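Local coordinates for Bd0816 (Bdellovibrio bacteriovorus HD100, PDB 5CER), which probably acts as a serine-type D-Ala-D-Ala carboxypeptidase of the S13 penicillin-binding protein family, removing the terminal D-alanine of peptidoglycan stem peptides, at residues N245-H250 with C270-K275; S35-T40 with I274-T279; A319-V324 with K328-S333; L41-K46 with D220-N225; S6-K11 with G23-K28. The protein carries 2 engineered substitutions. All coordinates share one frame; numbering follows the deposited sequence.

Contact 1. Residues N245-H250 with C270-K275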
# COMPACT_ATOMS: atom_id res chain seq x y z
N ASN A 245 -22.11 -16.59 6.00
CA ASN A 245 -22.05 -17.27 4.72
C ASN A 245 -21.35 -16.47 3.64
O ASN A 245 -20.80 -17.05 2.72
CB ASN A 245 -23.47 -17.67 4.22
CG ASN A 245 -24.15 -18.68 5.15
OD1 ASN A 245 -25.31 -18.50 5.48
ND2 ASN A 245 -23.40 -19.64 5.65
N GLN A 246 -21.41 -15.15 3.71
CA GLN A 246 -20.79 -14.28 2.71
C GLN A 246 -19.49 -13.62 3.16
O GLN A 246 -18.69 -13.19 2.32
CB GLN A 246 -21.76 -13.15 2.29
CG GLN A 246 -22.94 -13.58 1.45
CD GLN A 246 -24.07 -14.10 2.29
OE1 GLN A 246 -24.46 -13.49 3.29
NE2 GLN A 246 -24.65 -15.21 1.85
N ILE A 247 -19.32 -13.43 4.47
CA ILE A 247 -18.22 -12.58 4.98
C ILE A 247 -17.90 -12.89 6.43
O ILE A 247 -18.81 -13.02 7.27
CB ILE A 247 -18.55 -11.09 4.73
CG1 ILE A 247 -17.34 -10.22 5.08
CG2 ILE A 247 -19.80 -10.63 5.48
CD1 ILE A 247 -17.38 -8.85 4.43
N VAL A 248 -16.63 -13.07 6.71
CA VAL A 248 -16.12 -13.20 8.09
C VAL A 248 -14.90 -12.32 8.24
O VAL A 248 -13.95 -12.45 7.47
CB VAL A 248 -15.72 -14.64 8.46
CG1 VAL A 248 -15.29 -14.76 9.93
CG2 VAL A 248 -16.89 -15.63 8.20
N PHE A 249 -14.96 -11.39 9.20
CA PHE A 249 -13.86 -10.51 9.50
C PHE A 249 -13.33 -10.78 10.90
O PHE A 249 -14.08 -11.09 11.84
CB PHE A 249 -14.27 -9.01 9.36
CG PHE A 249 -13.94 -8.39 8.03
CD1 PHE A 249 -14.09 -9.09 6.84
CD2 PHE A 249 -13.56 -7.06 7.96
CE1 PHE A 249 -13.81 -8.49 5.63
CE2 PHE A 249 -13.26 -6.47 6.72
CZ PHE A 249 -13.39 -7.19 5.57
N HIS A 250 -12.01 -10.59 11.03
CA HIS A 250 -11.29 -10.58 12.30
C HIS A 250 -10.59 -9.26 12.55
O HIS A 250 -10.26 -8.96 13.68
CB HIS A 250 -10.25 -11.67 12.28
CG HIS A 250 -10.79 -13.02 11.93
ND1 HIS A 250 -10.89 -13.48 10.63
CD2 HIS A 250 -11.20 -14.02 12.72
CE1 HIS A 250 -11.36 -14.71 10.64
NE2 HIS A 250 -11.55 -15.06 11.90
N CYS A 270 -16.82 -12.99 -3.77
CA CYS A 270 -16.45 -12.03 -4.77
C CYS A 270 -17.62 -11.07 -5.02
O CYS A 270 -17.42 -9.89 -5.29
CB CYS A 270 -16.01 -12.76 -6.05
SG CYS A 270 -14.94 -11.81 -7.13
N GLU A 271 -18.83 -11.61 -4.97
CA GLU A 271 -20.07 -10.83 -5.02
C GLU A 271 -20.07 -9.72 -3.96
O GLU A 271 -20.47 -8.59 -4.21
CB GLU A 271 -21.29 -11.76 -4.81
CG GLU A 271 -22.60 -11.05 -4.52
CD GLU A 271 -23.79 -11.95 -4.57
OE1 GLU A 271 -23.65 -13.14 -4.19
OE2 GLU A 271 -24.88 -11.53 -5.08
N THR A 272 -19.67 -10.09 -2.76
CA THR A 272 -19.66 -9.15 -1.63
C THR A 272 -18.73 -7.94 -1.91
O THR A 272 -19.05 -6.81 -1.53
CB THR A 272 -19.24 -9.86 -0.31
OG1 THR A 272 -20.12 -10.94 -0.02
CG2 THR A 272 -19.26 -8.88 0.85
N MET A 273 -17.61 -8.19 -2.58
CA MET A 273 -16.66 -7.13 -2.95
C MET A 273 -17.22 -6.20 -3.99
O MET A 273 -17.01 -5.00 -3.90
CB MET A 273 -15.33 -7.70 -3.46
CG MET A 273 -14.54 -8.43 -2.40
SD MET A 273 -14.06 -7.42 -0.97
CE MET A 273 -13.48 -5.88 -1.73
N ILE A 274 -17.98 -6.74 -4.95
CA ILE A 274 -18.71 -5.92 -5.93
C ILE A 274 -19.77 -5.05 -5.23
O ILE A 274 -19.89 -3.86 -5.54
CB ILE A 274 -19.38 -6.76 -7.03
CG1 ILE A 274 -18.33 -7.53 -7.83
CG2 ILE A 274 -20.18 -5.89 -7.98
CD1 ILE A 274 -17.23 -6.68 -8.45
N LYS A 275 -20.54 -5.63 -4.30
CA LYS A 275 -21.52 -4.83 -3.53
C LYS A 275 -20.86 -3.67 -2.81
O LYS A 275 -21.30 -2.55 -2.94
CB LYS A 275 -22.24 -5.66 -2.48
CG LYS A 275 -23.37 -6.47 -3.02
CD LYS A 275 -24.08 -7.18 -1.88
CE LYS A 275 -24.81 -8.43 -2.35
NZ LYS A 275 -25.35 -9.15 -1.16
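Thr272, in the first turn of helix 270-286, faces Gln246 and Ile247 as the chain enters strand 247-248. That strand is an outer one of a small three-stranded antiparallel sheet with 29-30 and 267-268, so the contact folds the sheet's edge against the helix that follows its middle strand. The polar approach comes first. Thr272 OG1 lies 3.5 Å from the carbonyl O of Gln246 and 3.6 Å from Gln246 CB, but no hydrogen bond crosses here: the hydroxyl pairs with OG1 of Thr269, just before the helix. Gln246 sets out toward the helix, then bends at chi2 (84°) and carries its amide away, where OE1 accepts from Asp243 N. What faces Thr272 is therefore the aliphatic root of the glutamine, the two side chains crossing at about a right angle. The apolar part is a single methyl pair, backed by the buried core: Ile38 of helix 35-47 packs on both Ile247 and Met273. Ile247 runs extended, with CG1 trans to its own amide nitrogen (chi1 -172°), and this carries the chain toward the helix until Ile247 CD1 stops 4.0 Å from Thr272 CG2.

Contact 2. Residues S35-T40 with I274-T279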
# COMPACT_ATOMS: atom_id res chain seq x y z
N SER A 35 -9.84 -6.25 1.87
CA SER A 35 -10.55 -5.99 3.13
C SER A 35 -10.66 -4.51 3.49
O SER A 35 -11.67 -4.09 4.06
CB SER A 35 -9.82 -6.67 4.31
OG SER A 35 -9.93 -8.06 4.27
N LYS A 36 -9.60 -3.75 3.20
CA LYS A 36 -9.60 -2.31 3.51
C LYS A 36 -10.64 -1.50 2.77
O LYS A 36 -11.08 -0.45 3.23
CB LYS A 36 -8.20 -1.72 3.33
CG LYS A 36 -7.18 -2.28 4.33
CD LYS A 36 -5.79 -1.69 4.07
CE LYS A 36 -4.80 -2.09 5.14
NZ LYS A 36 -3.95 -3.25 4.75
N VAL A 37 -11.04 -1.99 1.61
CA VAL A 37 -12.15 -1.39 0.86
C VAL A 37 -13.46 -1.42 1.70
O VAL A 37 -14.21 -0.47 1.71
CB VAL A 37 -12.39 -2.06 -0.51
CG1 VAL A 37 -13.48 -1.33 -1.27
CG2 VAL A 37 -11.11 -2.01 -1.33
N ILE A 38 -13.66 -2.54 2.38
CA ILE A 38 -14.84 -2.73 3.20
C ILE A 38 -14.72 -1.90 4.47
O ILE A 38 -15.68 -1.26 4.89
CB ILE A 38 -15.05 -4.22 3.54
CG1 ILE A 38 -15.24 -5.03 2.24
CG2 ILE A 38 -16.27 -4.38 4.47
CD1 ILE A 38 -15.33 -6.53 2.44
N THR A 39 -13.55 -1.94 5.09
CA THR A 39 -13.28 -1.11 6.25
C THR A 39 -13.51 0.37 5.95
O THR A 39 -14.17 1.10 6.74
CB THR A 39 -11.87 -1.38 6.77
OG1 THR A 39 -11.76 -2.78 7.12
CG2 THR A 39 -11.60 -0.55 8.00
N THR A 40 -13.06 0.78 4.76
CA THR A 40 -13.29 2.11 4.23
C THR A 40 -14.77 2.48 4.13
O THR A 40 -15.18 3.59 4.52
CB THR A 40 -12.58 2.28 2.85
OG1 THR A 40 -11.15 2.24 3.05
CG2 THR A 40 -12.92 3.58 2.18
N ILE A 274 -17.98 -6.74 -4.95
CA ILE A 274 -18.71 -5.92 -5.93
C ILE A 274 -19.77 -5.05 -5.23
O ILE A 274 -19.89 -3.86 -5.54
CB ILE A 274 -19.38 -6.76 -7.03
CG1 ILE A 274 -18.33 -7.53 -7.83
CG2 ILE A 274 -20.18 -5.89 -7.98
CD1 ILE A 274 -17.23 -6.68 -8.45
N LYS A 275 -20.54 -5.63 -4.30
CA LYS A 275 -21.52 -4.83 -3.53
C LYS A 275 -20.86 -3.67 -2.81
O LYS A 275 -21.30 -2.55 -2.94
CB LYS A 275 -22.24 -5.66 -2.48
CG LYS A 275 -23.37 -6.47 -3.02
CD LYS A 275 -24.08 -7.18 -1.88
CE LYS A 275 -24.81 -8.43 -2.35
NZ LYS A 275 -25.35 -9.15 -1.16
N THR A 276 -19.78 -3.99 -2.11
CA THR A 276 -19.00 -3.01 -1.37
C THR A 276 -18.62 -1.85 -2.25
O THR A 276 -18.81 -0.69 -1.89
CB THR A 276 -17.72 -3.65 -0.77
OG1 THR A 276 -18.11 -4.71 0.09
CG2 THR A 276 -16.92 -2.64 0.01
N LEU A 277 -18.04 -2.17 -3.39
CA LEU A 277 -17.58 -1.19 -4.32
C LEU A 277 -18.72 -0.33 -4.83
O LEU A 277 -18.55 0.90 -4.90
CB LEU A 277 -16.79 -1.83 -5.49
CG LEU A 277 -15.38 -2.39 -5.13
CD1 LEU A 277 -14.88 -3.38 -6.22
CD2 LEU A 277 -14.38 -1.26 -4.92
N TYR A 278 -19.84 -0.94 -5.23
CA TYR A 278 -20.98 -0.17 -5.71
C TYR A 278 -21.51 0.76 -4.61
O TYR A 278 -21.75 1.96 -4.84
CB TYR A 278 -22.08 -1.09 -6.22
CG TYR A 278 -23.41 -0.43 -6.54
CD1 TYR A 278 -24.39 -0.32 -5.55
CD2 TYR A 278 -23.70 0.01 -7.82
CE1 TYR A 278 -25.60 0.26 -5.80
CE2 TYR A 278 -24.92 0.58 -8.12
CZ TYR A 278 -25.87 0.73 -7.09
OH TYR A 278 -27.10 1.34 -7.32
N THR A 279 -21.66 0.23 -3.42
CA THR A 279 -22.22 1.02 -2.31
C THR A 279 -21.27 2.15 -1.86
O THR A 279 -21.72 3.24 -1.53
CB THR A 279 -22.52 0.06 -1.11
OG1 THR A 279 -23.15 -1.11 -1.63
CG2 THR A 279 -23.38 0.68 -0.02
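Thr276 presses its methyl group into the angle between Val37 and Ile38, the central packing where the segments 35-40 and 274-279 cross at 41°, their axes 9.7 Å apart. Its CG2 lies 3.9 Å from Val37 CG1. Ile38 CG1 lies over both branches of Thr276, 3.6 Å from OG1 and 3.7 Å from CG2. The chi1 of -59° sends CG2 toward the other helix and sets OG1 beside its own backbone N, where the hydroxyl bonds to Thr272 O one turn earlier. Val37 has CG1 opposite its amide nitrogen (chi1 -176°), which places that methyl 3.8 Å from Leu277 CD2, the two side chains crossing at about a right angle. Helix 35-47 is the buried central helix of the penicillin-recognising fold, and Lys36 probably corresponds to the lysine of the SxxK motif, whose serine position holds an alanine here. The lysine takes no part in this packing; its NZ is bonded to Ser214 OG, Asn216 OD1 and Ser253 O. One turn on, Thr40 OG1 donates to Lys36 O at 2.7 Å. Thr40 N reaches the same oxygen from the opposite face of the carbonyl plane. In the facing helix Thr279 OG1 likewise bonds Lys275 O, from above the carbonyl plane.

Contact 3. Residues A319-V324 with K328-S333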
# COMPACT_ATOMS: atom_id res chain seq x y z
N ALA A 319 -8.00 1.26 -7.79
CA ALA A 319 -7.93 -0.06 -7.18
C ALA A 319 -7.19 -0.11 -5.88
O ALA A 319 -6.37 0.78 -5.52
CB ALA A 319 -7.30 -1.03 -8.15
N LYS A 320 -7.47 -1.20 -5.18
CA LYS A 320 -6.75 -1.61 -3.94
C LYS A 320 -6.17 -3.01 -4.17
O LYS A 320 -6.87 -3.88 -4.67
CB LYS A 320 -7.74 -1.63 -2.78
CG LYS A 320 -7.17 -2.08 -1.46
CD LYS A 320 -6.34 -0.99 -0.80
CE LYS A 320 -5.44 -1.53 0.29
NZ LYS A 320 -4.26 -2.19 -0.33
N THR A 321 -4.89 -3.17 -3.78
CA THR A 321 -4.21 -4.45 -3.85
C THR A 321 -4.31 -5.20 -2.57
O THR A 321 -4.62 -4.65 -1.50
CB THR A 321 -2.73 -4.26 -4.11
OG1 THR A 321 -2.19 -3.37 -3.14
CG2 THR A 321 -2.47 -3.72 -5.53
N GLY A 322 -3.97 -6.47 -2.64
CA GLY A 322 -3.86 -7.30 -1.45
C GLY A 322 -2.83 -8.39 -1.61
O GLY A 322 -2.72 -9.01 -2.69
N THR A 323 -2.12 -8.65 -0.51
CA THR A 323 -1.05 -9.63 -0.49
C THR A 323 -0.96 -10.33 0.87
O THR A 323 -0.74 -9.66 1.89
CB THR A 323 0.28 -8.94 -0.70
OG1 THR A 323 0.25 -8.20 -1.92
CG2 THR A 323 1.43 -9.99 -0.76
N VAL A 324 -1.22 -11.63 0.90
CA VAL A 324 -0.90 -12.48 2.08
C VAL A 324 -0.26 -13.75 1.51
O VAL A 324 -0.19 -13.89 0.31
CB VAL A 324 -2.09 -12.81 3.01
CG1 VAL A 324 -2.63 -11.52 3.65
CG2 VAL A 324 -3.19 -13.48 2.25
N LYS A 328 -3.33 -13.33 -3.50
CA LYS A 328 -3.03 -12.11 -4.19
C LYS A 328 -4.32 -11.60 -4.77
O LYS A 328 -4.98 -12.31 -5.54
CB LYS A 328 -2.03 -12.37 -5.29
CG LYS A 328 -1.31 -11.10 -5.78
CD LYS A 328 -0.23 -10.72 -4.79
CE LYS A 328 0.50 -9.47 -5.21
NZ LYS A 328 -0.33 -8.29 -4.85
N THR A 329 -4.69 -10.37 -4.41
CA THR A 329 -6.03 -9.88 -4.72
C THR A 329 -6.01 -8.44 -5.26
O THR A 329 -5.06 -7.68 -5.03
CB THR A 329 -6.96 -9.92 -3.48
OG1 THR A 329 -6.49 -9.01 -2.52
CG2 THR A 329 -7.06 -11.31 -2.85
N LEU A 330 -7.07 -8.08 -5.97
CA LEU A 330 -7.25 -6.72 -6.48
C LEU A 330 -8.73 -6.41 -6.59
O LEU A 330 -9.51 -7.25 -7.03
CB LEU A 330 -6.59 -6.60 -7.86
CG LEU A 330 -6.41 -5.16 -8.38
CD1 LEU A 330 -5.23 -4.47 -7.70
CD2 LEU A 330 -6.17 -5.20 -9.88
N ALA A 331 -9.11 -5.18 -6.26
CA ALA A 331 -10.51 -4.75 -6.36
C ALA A 331 -10.63 -3.25 -6.64
O ALA A 331 -9.83 -2.46 -6.14
CB ALA A 331 -11.26 -5.13 -5.10
N GLY A 332 -11.61 -2.85 -7.44
CA GLY A 332 -11.76 -1.44 -7.77
C GLY A 332 -12.59 -1.24 -9.02
O GLY A 332 -13.61 -1.88 -9.19
N SER A 333 -12.19 -0.29 -9.87
CA SER A 333 -12.86 -0.09 -11.14
C SER A 333 -11.88 0.25 -12.26
O SER A 333 -10.80 0.78 -12.02
CB SER A 333 -13.92 1.00 -11.03
OG SER A 333 -13.30 2.27 -10.96
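Lys320 and Ala331 exchange two backbone hydrogen bonds, Lys320 N to Ala331 O at 2.8 Å and Ala331 N to Lys320 O at 3.0 Å. Gly322 and Thr329 form the next such pair of this antiparallel hairpin, but Gly322 N meets Thr329 O at a bent 132°, from above the carbonyl plane, whereas Thr329 N reaches Gly322 O almost straight. Lys320-Thr321-Gly322 reads as the KTG signature of penicillin-recognising enzymes. Lys320 NZ donates to Thr321 O at 2.7 Å and bonds Ser214 OG. Thr321 OG1 pairs with Thr305 OG1, while Thr329 OG1, 3.3 Å from Gly322 CA, bonds Leu31 O. At the turn end Lys328, bent at chi2 and chi4, curls alongside Thr323 so that NZ donates to its OG1 at 3.0 Å and only weakly to Gly322 O. Strand 339-348 continues the sheet beyond 327-336. Helix 356-375 covers the Thr323, Lys328 and Leu330 face, and helix 35-47 meets Lys320 on the other.

Contact 4. Residues L41-K46 with D220-N225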
# COMPACT_ATOMS: atom_id res chain seq x y z
N LEU A 41 -15.58 1.58 3.57
CA LEU A 41 -17.03 1.85 3.48
C LEU A 41 -17.64 2.01 4.87
O LEU A 41 -18.47 2.89 5.09
CB LEU A 41 -17.75 0.73 2.73
CG LEU A 41 -19.29 0.74 2.72
CD1 LEU A 41 -19.86 2.00 2.11
CD2 LEU A 41 -19.78 -0.49 1.97
N TRP A 42 -17.29 1.11 5.76
CA TRP A 42 -17.86 1.09 7.10
C TRP A 42 -17.52 2.43 7.82
O TRP A 42 -18.39 3.07 8.39
CB TRP A 42 -17.34 -0.12 7.90
CG TRP A 42 -17.93 -0.28 9.26
CD1 TRP A 42 -19.11 0.18 9.70
CD2 TRP A 42 -17.36 -1.00 10.37
NE1 TRP A 42 -19.33 -0.18 10.99
CE2 TRP A 42 -18.26 -0.91 11.43
CE3 TRP A 42 -16.16 -1.71 10.55
CZ2 TRP A 42 -18.02 -1.50 12.67
CZ3 TRP A 42 -15.91 -2.29 11.78
CH2 TRP A 42 -16.86 -2.19 12.82
N ALA A 43 -16.25 2.83 7.77
CA ALA A 43 -15.84 4.10 8.38
C ALA A 43 -16.65 5.28 7.81
O ALA A 43 -17.15 6.11 8.56
CB ALA A 43 -14.32 4.34 8.21
N ILE A 44 -16.77 5.33 6.50
CA ILE A 44 -17.51 6.41 5.86
C ILE A 44 -18.98 6.39 6.25
O ILE A 44 -19.54 7.44 6.60
CB ILE A 44 -17.36 6.40 4.33
CG1 ILE A 44 -15.96 6.86 3.98
CG2 ILE A 44 -18.40 7.29 3.68
CD1 ILE A 44 -15.56 6.61 2.57
N GLU A 45 -19.57 5.22 6.27
CA GLU A 45 -20.96 5.11 6.68
C GLU A 45 -21.21 5.55 8.13
O GLU A 45 -22.17 6.25 8.40
CB GLU A 45 -21.46 3.71 6.49
CG GLU A 45 -22.96 3.59 6.66
CD GLU A 45 -23.44 2.18 6.40
OE1 GLU A 45 -23.40 1.76 5.21
OE2 GLU A 45 -23.82 1.49 7.38
N LYS A 46 -20.36 5.14 9.05
CA LYS A 46 -20.59 5.45 10.43
C LYS A 46 -20.16 6.85 10.82
O LYS A 46 -20.86 7.50 11.61
CB LYS A 46 -19.91 4.45 11.36
CG LYS A 46 -20.48 4.51 12.76
CD LYS A 46 -20.05 3.36 13.64
CE LYS A 46 -21.08 2.24 13.63
NZ LYS A 46 -20.55 1.05 14.34
N ASP A 220 -6.65 -1.39 11.06
CA ASP A 220 -6.98 -2.18 12.23
C ASP A 220 -7.54 -1.35 13.35
O ASP A 220 -8.41 -1.81 14.07
CB ASP A 220 -5.77 -2.99 12.73
CG ASP A 220 -5.38 -4.15 11.76
OD1 ASP A 220 -6.29 -4.72 11.12
OD2 ASP A 220 -4.20 -4.49 11.75
N ASN A 221 -7.01 -0.14 13.52
CA ASN A 221 -7.49 0.78 14.56
C ASN A 221 -8.85 1.38 14.21
O ASN A 221 -9.67 1.60 15.12
CB ASN A 221 -6.43 1.86 14.88
CG ASN A 221 -5.42 1.39 15.91
OD1 ASN A 221 -5.71 1.37 17.10
ND2 ASN A 221 -4.24 1.00 15.46
N LEU A 222 -9.10 1.64 12.92
CA LEU A 222 -10.46 2.04 12.48
C LEU A 222 -11.46 0.96 12.88
O LEU A 222 -12.50 1.28 13.49
CB LEU A 222 -10.54 2.27 10.96
CG LEU A 222 -10.03 3.65 10.55
CD1 LEU A 222 -9.81 3.72 9.04
CD2 LEU A 222 -10.95 4.74 11.02
N TYR A 223 -11.12 -0.31 12.58
CA TYR A 223 -11.98 -1.44 12.90
C TYR A 223 -12.33 -1.48 14.41
O TYR A 223 -13.51 -1.56 14.77
CB TYR A 223 -11.28 -2.72 12.42
CG TYR A 223 -12.02 -4.04 12.54
CD1 TYR A 223 -12.82 -4.49 11.52
CD2 TYR A 223 -11.83 -4.87 13.65
CE1 TYR A 223 -13.46 -5.72 11.61
CE2 TYR A 223 -12.47 -6.11 13.73
CZ TYR A 223 -13.28 -6.53 12.72
OH TYR A 223 -13.94 -7.74 12.79
N TRP A 224 -11.32 -1.36 15.28
CA TRP A 224 -11.57 -1.31 16.74
C TRP A 224 -12.36 -0.08 17.13
O TRP A 224 -13.31 -0.19 17.88
CB TRP A 224 -10.28 -1.41 17.61
CG TRP A 224 -9.51 -2.63 17.34
CD1 TRP A 224 -10.01 -3.87 17.13
CD2 TRP A 224 -8.12 -2.74 17.21
NE1 TRP A 224 -9.02 -4.75 16.87
CE2 TRP A 224 -7.83 -4.08 16.92
CE3 TRP A 224 -7.07 -1.83 17.34
CZ2 TRP A 224 -6.53 -4.55 16.75
CZ3 TRP A 224 -5.76 -2.30 17.17
CH2 TRP A 224 -5.51 -3.65 16.87
N ASN A 225 -11.99 1.08 16.58
CA ASN A 225 -12.69 2.34 16.84
C ASN A 225 -14.14 2.29 16.47
O ASN A 225 -14.95 2.89 17.16
CB ASN A 225 -12.07 3.51 16.06
CG ASN A 225 -10.74 3.96 16.63
OD1 ASN A 225 -10.30 3.49 17.65
ND2 ASN A 225 -10.09 4.88 15.92
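Helices 35-47 and 216-225 come nearest at Ala43 and Leu222, whose CA atoms are 7.1 Å apart, and the contact is carried mainly by side chains, without a hydrogen bond across. Trp42 and Tyr223 make most of it. Both rings swing out trans to their backbone nitrogens (chi1 -176° for Trp42, -175° for Tyr223), and they meet as an offset edge-to-face pair: the indole's six-membered ring directs its edge at the phenol, with centroids 5.9 Å apart and planes at 81°. The closest atoms are Trp42 CZ3 and Tyr223 CD1 at 3.8 Å, with CD1 lying near the indole plane. The same edge reaches the phenol's own backbone, Trp42 CZ3 and CH2 each standing 3.9 Å from Tyr223 O. This aromatic cluster belongs to the helical region of the penicillin-recognising fold, in which helix 35-47 is the buried central helix and helix 216-225 begins at what is probably the last residue of the SxN element. Phe235 stacks on Trp42 and Phe232 meets it edge-to-face, both from helix 228-239, so the indole has three aromatic neighbours, with Ala231 and Leu226 also against it. The phenol oxygen is tied to Thr229 OG1, which helps fix the direction of the ring. Beside the pair, Ala43 CB touches Leu222 CD2 at 4.4 Å, a looser aliphatic contact backed by helix 203-213, where Leu203 meets Ala43 and Leu207 meets Leu222.

Contact 5. Residues S6-K11 with G23-K28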
# COMPACT_ATOMS: atom_id res chain seq x y z
N SER A 6 -11.51 -16.68 -8.02
CA SER A 6 -12.74 -16.02 -8.40
C SER A 6 -12.43 -14.67 -9.09
O SER A 6 -11.50 -13.96 -8.68
CB SER A 6 -13.51 -15.73 -7.13
OG SER A 6 -14.81 -15.31 -7.43
N VAL A 7 -13.22 -14.33 -10.10
CA VAL A 7 -13.20 -13.01 -10.72
C VAL A 7 -14.64 -12.52 -10.90
O VAL A 7 -15.49 -13.27 -11.36
CB VAL A 7 -12.48 -13.08 -12.09
CG1 VAL A 7 -12.62 -11.76 -12.87
CG2 VAL A 7 -11.01 -13.36 -11.90
N CYS A 8 -14.89 -11.24 -10.64
CA CYS A 8 -16.17 -10.61 -10.90
C CYS A 8 -15.97 -9.31 -11.62
O CYS A 8 -15.06 -8.57 -11.31
CB CYS A 8 -16.83 -10.24 -9.61
SG CYS A 8 -17.64 -11.62 -8.89
N HIS A 9 -16.95 -8.96 -12.46
CA HIS A 9 -17.09 -7.61 -12.90
C HIS A 9 -18.51 -7.22 -13.26
O HIS A 9 -19.33 -8.05 -13.64
CB HIS A 9 -16.11 -7.33 -14.03
CG HIS A 9 -16.06 -8.41 -15.06
ND1 HIS A 9 -15.01 -9.31 -15.16
CD2 HIS A 9 -16.92 -8.72 -16.04
CE1 HIS A 9 -15.25 -10.15 -16.14
NE2 HIS A 9 -16.40 -9.80 -16.69
N MET A 10 -18.77 -5.91 -13.14
CA MET A 10 -20.10 -5.36 -13.25
C MET A 10 -19.91 -3.93 -13.75
O MET A 10 -19.04 -3.21 -13.27
CB MET A 10 -20.77 -5.39 -11.86
CG MET A 10 -22.20 -4.87 -11.86
SD MET A 10 -22.93 -4.99 -10.23
CE MET A 10 -22.20 -3.57 -9.43
N LYS A 11 -20.76 -3.50 -14.70
CA LYS A 11 -20.75 -2.15 -15.12
C LYS A 11 -21.25 -1.18 -14.04
O LYS A 11 -22.19 -1.48 -13.31
CB LYS A 11 -21.62 -2.00 -16.32
CG LYS A 11 -21.43 -0.64 -16.95
CD LYS A 11 -22.16 -0.48 -18.25
CE LYS A 11 -21.90 0.91 -18.80
NZ LYS A 11 -22.54 0.95 -20.14
N GLY A 23 -15.24 -18.57 -11.90
CA GLY A 23 -15.30 -19.25 -10.59
C GLY A 23 -16.61 -18.96 -9.89
O GLY A 23 -17.53 -18.41 -10.48
N ASP A 24 -16.64 -19.35 -8.63
CA ASP A 24 -17.82 -19.27 -7.79
C ASP A 24 -17.82 -17.92 -7.15
O ASP A 24 -16.99 -17.61 -6.28
CB ASP A 24 -17.75 -20.38 -6.73
CG ASP A 24 -19.02 -20.52 -5.93
OD1 ASP A 24 -19.92 -19.67 -6.07
OD2 ASP A 24 -19.16 -21.54 -5.22
N MET A 25 -18.72 -17.06 -7.60
CA MET A 25 -18.92 -15.73 -6.98
C MET A 25 -19.45 -15.74 -5.57
O MET A 25 -19.43 -14.70 -4.91
CB MET A 25 -20.01 -14.96 -7.72
CG MET A 25 -19.57 -14.27 -8.98
SD MET A 25 -21.06 -13.67 -9.76
CE MET A 25 -20.47 -13.98 -11.44
N GLN A 26 -20.01 -16.87 -5.15
CA GLN A 26 -20.64 -16.96 -3.82
C GLN A 26 -19.81 -17.78 -2.85
O GLN A 26 -20.31 -18.14 -1.80
CB GLN A 26 -22.03 -17.56 -3.93
CG GLN A 26 -22.99 -16.76 -4.78
CD GLN A 26 -24.35 -17.41 -4.86
OE1 GLN A 26 -24.52 -18.57 -4.53
NE2 GLN A 26 -25.32 -16.67 -5.36
N LYS A 27 -18.54 -18.04 -3.18
CA LYS A 27 -17.67 -18.74 -2.24
C LYS A 27 -16.75 -17.77 -1.57
O LYS A 27 -16.09 -16.94 -2.21
CB LYS A 27 -16.87 -19.83 -2.96
CG LYS A 27 -16.01 -20.62 -1.98
CD LYS A 27 -15.29 -21.82 -2.58
CE LYS A 27 -14.30 -22.36 -1.55
NZ LYS A 27 -13.56 -23.51 -2.12
N LYS A 28 -16.66 -17.89 -0.25
CA LYS A 28 -15.72 -17.09 0.53
C LYS A 28 -14.29 -17.47 0.26
O LYS A 28 -13.93 -18.63 0.25
CB LYS A 28 -15.98 -17.25 2.02
CG LYS A 28 -17.31 -16.69 2.44
CD LYS A 28 -17.45 -16.77 3.93
CE LYS A 28 -17.75 -18.17 4.38
NZ LYS A 28 -17.62 -18.24 5.86
O HOH W 1 -16.08 -15.55 -4.67
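Cys8 sets its SG against the side chain of Met25, the sulfur 3.3 Å from Met25 CG, a spacing short enough to be doubtful, and 4.1 Å from Met25 SD. Strand 3-11 lies between 19-21 and 339-348 in the six-stranded antiparallel sheet, and the loop after 19-21 packs at that edge of it. Val19 packs on both side chains and Ile274 on Cys8. Two residues earlier on the strand, Ser6 OG, trans to its own nitrogen (chi1 -169°), turns toward the type I turn Asp24-Lys27. One water links them: Ser6 OG donates to it over 3.0 Å, and the water donates to Asp24 O and to Lys27 O, at 2.8 Å each. An Asx turn braces the loop, Gln26 N giving its hydrogen to Asp24 OD1 at 2.9 Å. Met25 O receives Glu271 N at the start of helix 270-286. With no clear direct hydrogen bond across, the polar link rests on this water, while Cys8 and Met25, with Val19, make the apolar side.

Along the chain, contact 5 closes first. Contact 4 is nested within the loop closed by contact 2; contact 1 opens after contact 4 closes and ends on the same stretch of helix 270-286 as contact 2, and contact 3, the hairpin, comes last. Contacts 1 and 2 have centres about 9 Å apart, with Ile38 packing on residues of contact 1. Contacts 2 and 4 share helix 35-47, about 12 Å between centres. Contacts 3 and 5 reach the same six-stranded sheet, about 14 Å between centres, without touching; contacts 4 and 5 are farthest apart, about 25 Å between centres. Contacts 2 and 3 place helix 35-47 beside the hairpin, with Lys36, probably the SxxK lysine, against Lys320 of the KTG strand.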